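Local coordinates for protein ornithine cyclodeaminase (Methanococcus maripaludis S2, PDB 3C2Q) that catalyses the NAD(+)-dependent conversion of L-ornithine to L-proline with release of ammonia, at residues Ile116-Arg127 with Leu333-Glu342. Sequence-based numbering, arbitrary orientation.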
loop_
_atom_site.group_PDB
_atom_site.type_symbol
_atom_site.label_atom_id
_atom_site.label_comp_id
_atom_site.label_asym_id
_atom_site.label_seq_id
_atom_site.Cartn_x
_atom_site.Cartn_y
_atom_site.Cartn_z
ATOM N N ILE B 116 -10.757 6.418 17.715
ATOM C CA ILE B 116 -12.121 6.886 17.390
ATOM C C ILE B 116 -12.763 7.570 18.615
ATOM O O ILE B 116 -13.381 8.628 18.502
ATOM C CB ILE B 116 -13.010 5.735 16.877
ATOM C CG1 ILE B 116 -12.530 5.304 15.463
ATOM C CG2 ILE B 116 -14.484 6.152 16.786
ATOM C CD1 ILE B 116 -13.096 3.978 15.022
ATOM N N LYS B 117 -12.616 6.945 19.778
ATOM C CA LYS B 117 -13.126 7.533 21.038
ATOM C C LYS B 117 -12.524 8.916 21.298
ATOM O O LYS B 117 -13.258 9.892 21.556
ATOM C CB LYS B 117 -12.837 6.561 22.193
ATOM C CG LYS B 117 -13.253 7.066 23.577
ATOM C CD LYS B 117 -13.171 5.967 24.624
ATOM C CE LYS B 117 -13.345 6.620 26.025
ATOM N NZ LYS B 117 -14.048 5.710 26.959
ATOM N N ARG B 118 -11.196 9.003 21.195
ATOM C CA ARG B 118 -10.463 10.265 21.367
ATOM C C ARG B 118 -10.861 11.370 20.390
ATOM O O ARG B 118 -11.007 12.542 20.796
ATOM C CB ARG B 118 -8.975 10.035 21.238
ATOM C CG ARG B 118 -8.239 10.009 22.543
ATOM C CD ARG B 118 -7.733 8.646 22.947
ATOM N NE ARG B 118 -6.373 8.315 22.504
ATOM C CZ ARG B 118 -5.429 9.161 22.070
ATOM N NH1 ARG B 118 -5.652 10.456 22.000
ATOM N NH2 ARG B 118 -4.236 8.685 21.695
ATOM N N ILE B 119 -10.976 11.026 19.102
ATOM C CA ILE B 119 -11.438 11.989 18.073
ATOM C C ILE B 119 -12.856 12.464 18.362
ATOM O O ILE B 119 -13.152 13.672 18.235
ATOM C CB ILE B 119 -11.354 11.400 16.615
ATOM C CG1 ILE B 119 -9.882 11.216 16.193
ATOM C CG2 ILE B 119 -12.135 12.251 15.617
ATOM C CD1 ILE B 119 -9.717 10.190 15.060
ATOM N N ALA B 120 -13.728 11.535 18.741
ATOM C CA ALA B 120 -15.124 11.901 19.030
ATOM C C ALA B 120 -15.219 12.858 20.258
ATOM O O ALA B 120 -15.979 13.823 20.233
ATOM C CB ALA B 120 -15.964 10.654 19.264
ATOM N N LYS B 121 -14.426 12.596 21.294
ATOM C CA LYS B 121 -14.401 13.478 22.474
ATOM C C LYS B 121 -13.950 14.895 22.080
ATOM O O LYS B 121 -14.562 15.901 22.497
ATOM C CB LYS B 121 -13.476 12.943 23.555
ATOM C CG LYS B 121 -13.449 13.843 24.827
ATOM C CD LYS B 121 -14.684 13.572 25.702
ATOM C CE LYS B 121 -15.275 14.856 26.328
ATOM N NZ LYS B 121 -16.740 14.659 26.652
ATOM N N GLU B 122 -12.873 14.978 21.294
ATOM C CA GLU B 122 -12.417 16.268 20.819
ATOM C C GLU B 122 -13.436 16.997 19.931
ATOM O O GLU B 122 -13.641 18.211 20.094
ATOM C CB GLU B 122 -11.051 16.157 20.144
ATOM C CG GLU B 122 -10.247 17.425 20.320
ATOM C CD GLU B 122 -8.818 17.321 19.808
ATOM O OE1 GLU B 122 -8.327 16.172 19.581
ATOM O OE2 GLU B 122 -8.189 18.406 19.642
HETATM N N MSE B 123 -14.090 16.287 19.009
HETATM C CA MSE B 123 -15.107 16.912 18.167
HETATM C C MSE B 123 -16.285 17.443 19.029
HETATM O O MSE B 123 -16.850 18.497 18.756
HETATM C CB MSE B 123 -15.659 15.919 17.145
HETATM C CG MSE B 123 -14.638 15.485 16.076
HETATM SE SE MSE B 123 -15.474 14.131 14.941
HETATM C CE MSE B 123 -16.903 15.130 14.078
ATOM N N HIS B 124 -16.647 16.684 20.053
ATOM C CA HIS B 124 -17.734 17.087 20.951
ATOM C C HIS B 124 -17.353 18.368 21.703
ATOM O O HIS B 124 -18.125 19.318 21.745
ATOM C CB HIS B 124 -18.079 15.955 21.910
ATOM C CG HIS B 124 -19.268 16.246 22.771
ATOM N ND1 HIS B 124 -20.555 15.935 22.391
ATOM C CD2 HIS B 124 -19.361 16.832 23.987
ATOM C CE1 HIS B 124 -21.391 16.304 23.343
ATOM N NE2 HIS B 124 -20.691 16.848 24.324
ATOM N N GLU B 125 -16.145 18.398 22.250
ATOM C CA GLU B 125 -15.630 19.581 22.929
ATOM C C GLU B 125 -15.582 20.786 21.997
ATOM O O GLU B 125 -15.994 21.894 22.370
ATOM C CB GLU B 125 -14.224 19.310 23.460
ATOM C CG GLU B 125 -14.175 18.330 24.602
ATOM C CD GLU B 125 -12.738 17.951 24.982
ATOM O OE1 GLU B 125 -11.803 18.107 24.149
ATOM O OE2 GLU B 125 -12.538 17.466 26.117
ATOM N N ILE B 126 -15.069 20.578 20.782
ATOM C CA ILE B 126 -14.971 21.650 19.805
ATOM C C ILE B 126 -16.352 22.175 19.370
ATOM O O ILE B 126 -16.542 23.398 19.245
ATOM C CB ILE B 126 -14.059 21.241 18.582
ATOM C CG1 ILE B 126 -12.583 21.208 19.004
ATOM C CG2 ILE B 126 -14.294 22.163 17.378
ATOM C CD1 ILE B 126 -11.649 20.385 18.068
ATOM N N ARG B 127 -17.315 21.287 19.159
ATOM C CA ARG B 127 -18.662 21.731 18.798
ATOM C C ARG B 127 -19.290 22.587 19.914
ATOM O O ARG B 127 -19.934 23.587 19.609
ATOM C CB ARG B 127 -19.604 20.582 18.486
ATOM C CG ARG B 127 -20.897 21.085 17.860
ATOM C CD ARG B 127 -22.003 20.064 17.812
ATOM N NE ARG B 127 -22.150 19.324 19.066
ATOM C CZ ARG B 127 -23.116 18.437 19.301
ATOM N NH1 ARG B 127 -24.033 18.211 18.383
ATOM N NH2 ARG B 127 -23.182 17.782 20.464
ATOM N N LEU B 333 -18.644 4.100 12.759
ATOM C CA LEU B 333 -18.268 3.987 14.169
ATOM C C LEU B 333 -18.117 5.337 14.879
ATOM O O LEU B 333 -18.529 5.481 16.053
ATOM C CB LEU B 333 -16.971 3.169 14.302
ATOM C CG LEU B 333 -17.076 1.691 13.933
ATOM C CD1 LEU B 333 -15.684 1.009 13.995
ATOM C CD2 LEU B 333 -18.122 0.965 14.847
ATOM N N LEU B 334 -17.503 6.310 14.198
ATOM C CA LEU B 334 -17.364 7.649 14.752
ATOM C C LEU B 334 -18.738 8.257 15.106
ATOM O O LEU B 334 -18.918 8.781 16.199
ATOM C CB LEU B 334 -16.622 8.566 13.784
ATOM C CG LEU B 334 -16.262 9.985 14.249
ATOM C CD1 LEU B 334 -15.573 9.981 15.618
ATOM C CD2 LEU B 334 -15.424 10.683 13.129
ATOM N N LEU B 335 -19.676 8.197 14.170
ATOM C CA LEU B 335 -21.029 8.691 14.429
ATOM C C LEU B 335 -21.653 8.022 15.687
ATOM O O LEU B 335 -22.229 8.710 16.549
ATOM C CB LEU B 335 -21.917 8.483 13.205
ATOM C CG LEU B 335 -23.384 8.950 13.392
ATOM C CD1 LEU B 335 -23.448 10.450 13.685
ATOM C CD2 LEU B 335 -24.240 8.565 12.202
ATOM N N LYS B 336 -21.546 6.699 15.790
ATOM C CA LYS B 336 -22.093 6.010 16.970
ATOM C C LYS B 336 -21.488 6.567 18.256
ATOM O O LYS B 336 -22.194 6.744 19.244
ATOM C CB LYS B 336 -21.882 4.505 16.887
ATOM C CG LYS B 336 -22.659 3.833 15.794
ATOM C CD LYS B 336 -22.440 2.309 15.849
ATOM C CE LYS B 336 -22.666 1.638 14.503
ATOM N NZ LYS B 336 -24.083 1.735 14.047
ATOM N N GLU B 337 -20.185 6.868 18.242
ATOM C CA GLU B 337 -19.510 7.374 19.425
ATOM C C GLU B 337 -19.973 8.812 19.766
ATOM O O GLU B 337 -20.174 9.143 20.949
ATOM C CB GLU B 337 -17.990 7.271 19.260
ATOM C CG GLU B 337 -17.159 7.696 20.479
ATOM C CD GLU B 337 -17.425 6.890 21.768
ATOM O OE1 GLU B 337 -18.095 5.839 21.728
ATOM O OE2 GLU B 337 -16.963 7.356 22.834
ATOM N N LEU B 338 -20.144 9.652 18.739
ATOM C CA LEU B 338 -20.703 11.003 18.894
ATOM C C LEU B 338 -22.140 10.927 19.479
ATOM O O LEU B 338 -22.472 11.668 20.401
ATOM C CB LEU B 338 -20.702 11.750 17.549
ATOM C CG LEU B 338 -19.346 12.092 16.897
ATOM C CD1 LEU B 338 -19.523 12.596 15.443
ATOM C CD2 LEU B 338 -18.597 13.089 17.755
ATOM N N GLU B 339 -22.965 10.018 18.961
ATOM C CA GLU B 339 -24.319 9.800 19.504
ATOM C C GLU B 339 -24.298 9.331 20.968
ATOM O O GLU B 339 -25.113 9.799 21.779
ATOM C CB GLU B 339 -25.124 8.866 18.600
ATOM C CG GLU B 339 -25.378 9.483 17.224
ATOM C CD GLU B 339 -25.978 8.507 16.226
ATOM O OE1 GLU B 339 -25.620 7.310 16.267
ATOM O OE2 GLU B 339 -26.771 8.938 15.371
ATOM N N ARG B 340 -23.345 8.467 21.316
ATOM C CA ARG B 340 -23.126 8.041 22.716
ATOM C C ARG B 340 -22.824 9.225 23.644
ATOM O O ARG B 340 -23.435 9.347 24.721
ATOM C CB ARG B 340 -22.000 6.996 22.809
ATOM C CG ARG B 340 -21.924 6.238 24.148
ATOM C CD ARG B 340 -20.643 5.377 24.287
ATOM N NE ARG B 340 -19.429 6.201 24.354
ATOM C CZ ARG B 340 -18.994 6.839 25.443
ATOM N NH1 ARG B 340 -19.652 6.752 26.593
ATOM N NH2 ARG B 340 -17.894 7.570 25.387
ATOM N N LEU B 341 -21.877 10.080 23.238
ATOM C CA LEU B 341 -21.531 11.296 23.982
ATOM C C LEU B 341 -22.694 12.283 24.137
ATOM O O LEU B 341 -22.840 12.892 25.195
ATOM C CB LEU B 341 -20.340 12.029 23.352
ATOM C CG LEU B 341 -18.992 11.332 23.328
ATOM C CD1 LEU B 341 -17.959 12.167 22.536
ATOM C CD2 LEU B 341 -18.507 11.028 24.741
ATOM N N GLU B 342 -23.500 12.440 23.094
ATOM C CA GLU B 342 -24.646 13.347 23.133
ATOM C C GLU B 342 -25.705 12.869 24.139
ATOM O O GLU B 342 -26.388 13.682 24.767
ATOM C CB GLU B 342 -25.254 13.517 21.739
ATOM C CG GLU B 342 -25.638 14.965 21.394
ATOM C CD GLU B 342 -25.521 15.292 19.883
ATOM O OE1 GLU B 342 -26.291 16.159 19.397
ATOM O OE2 GLU B 342 -24.661 14.692 19.182
HETATM O O HOH W 1 -15.476 9.631 23.201
#
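A120 and L338 mark the close approach of helices 116-127 and 333-342, their CA atoms 5.7 Å apart, where the two run broadly the same way and cross at -53° with axes 9.1 Å apart. A small residue suits this close approach: A120 is a knob among L334, E337, L338 and L341, its CB 3.4 Å from CG of E337. In return L334 fills the hole between I116, I119, A120 and M123; with CG anti to the backbone N (chi1 -174°), its CD1 reaches CB of A120 while CD2 meets the selenium of M123 at 3.9 Å. Toward the C-terminal ends, L341 lays CB over one face of the H124 ring. On the solvent side R340 grips the E337 carboxylate side-on through NE and NH2; a water bridges E337 OE2 to the carbonyl O of K117. R127 NH1 gives E342 OE1 a nearly straight hydrogen bond (3.2 Å), part of a salt bridge, from above the carboxylate plane; NH1 also bonds L161 O, while Y163 OH hydrogen-bonds E342 OE2 and its ring makes a cation-pi contact with R127. A methionine in place of R127 would probably leave E342 without its cationic mate and L161 O without this donor. Apolar packing thus spaces helix 112-133, preceding the parallel Rossmann-type sheet, from C-terminal helix 327-342, while E342, L161 and Y163 compensate R127's buried charge.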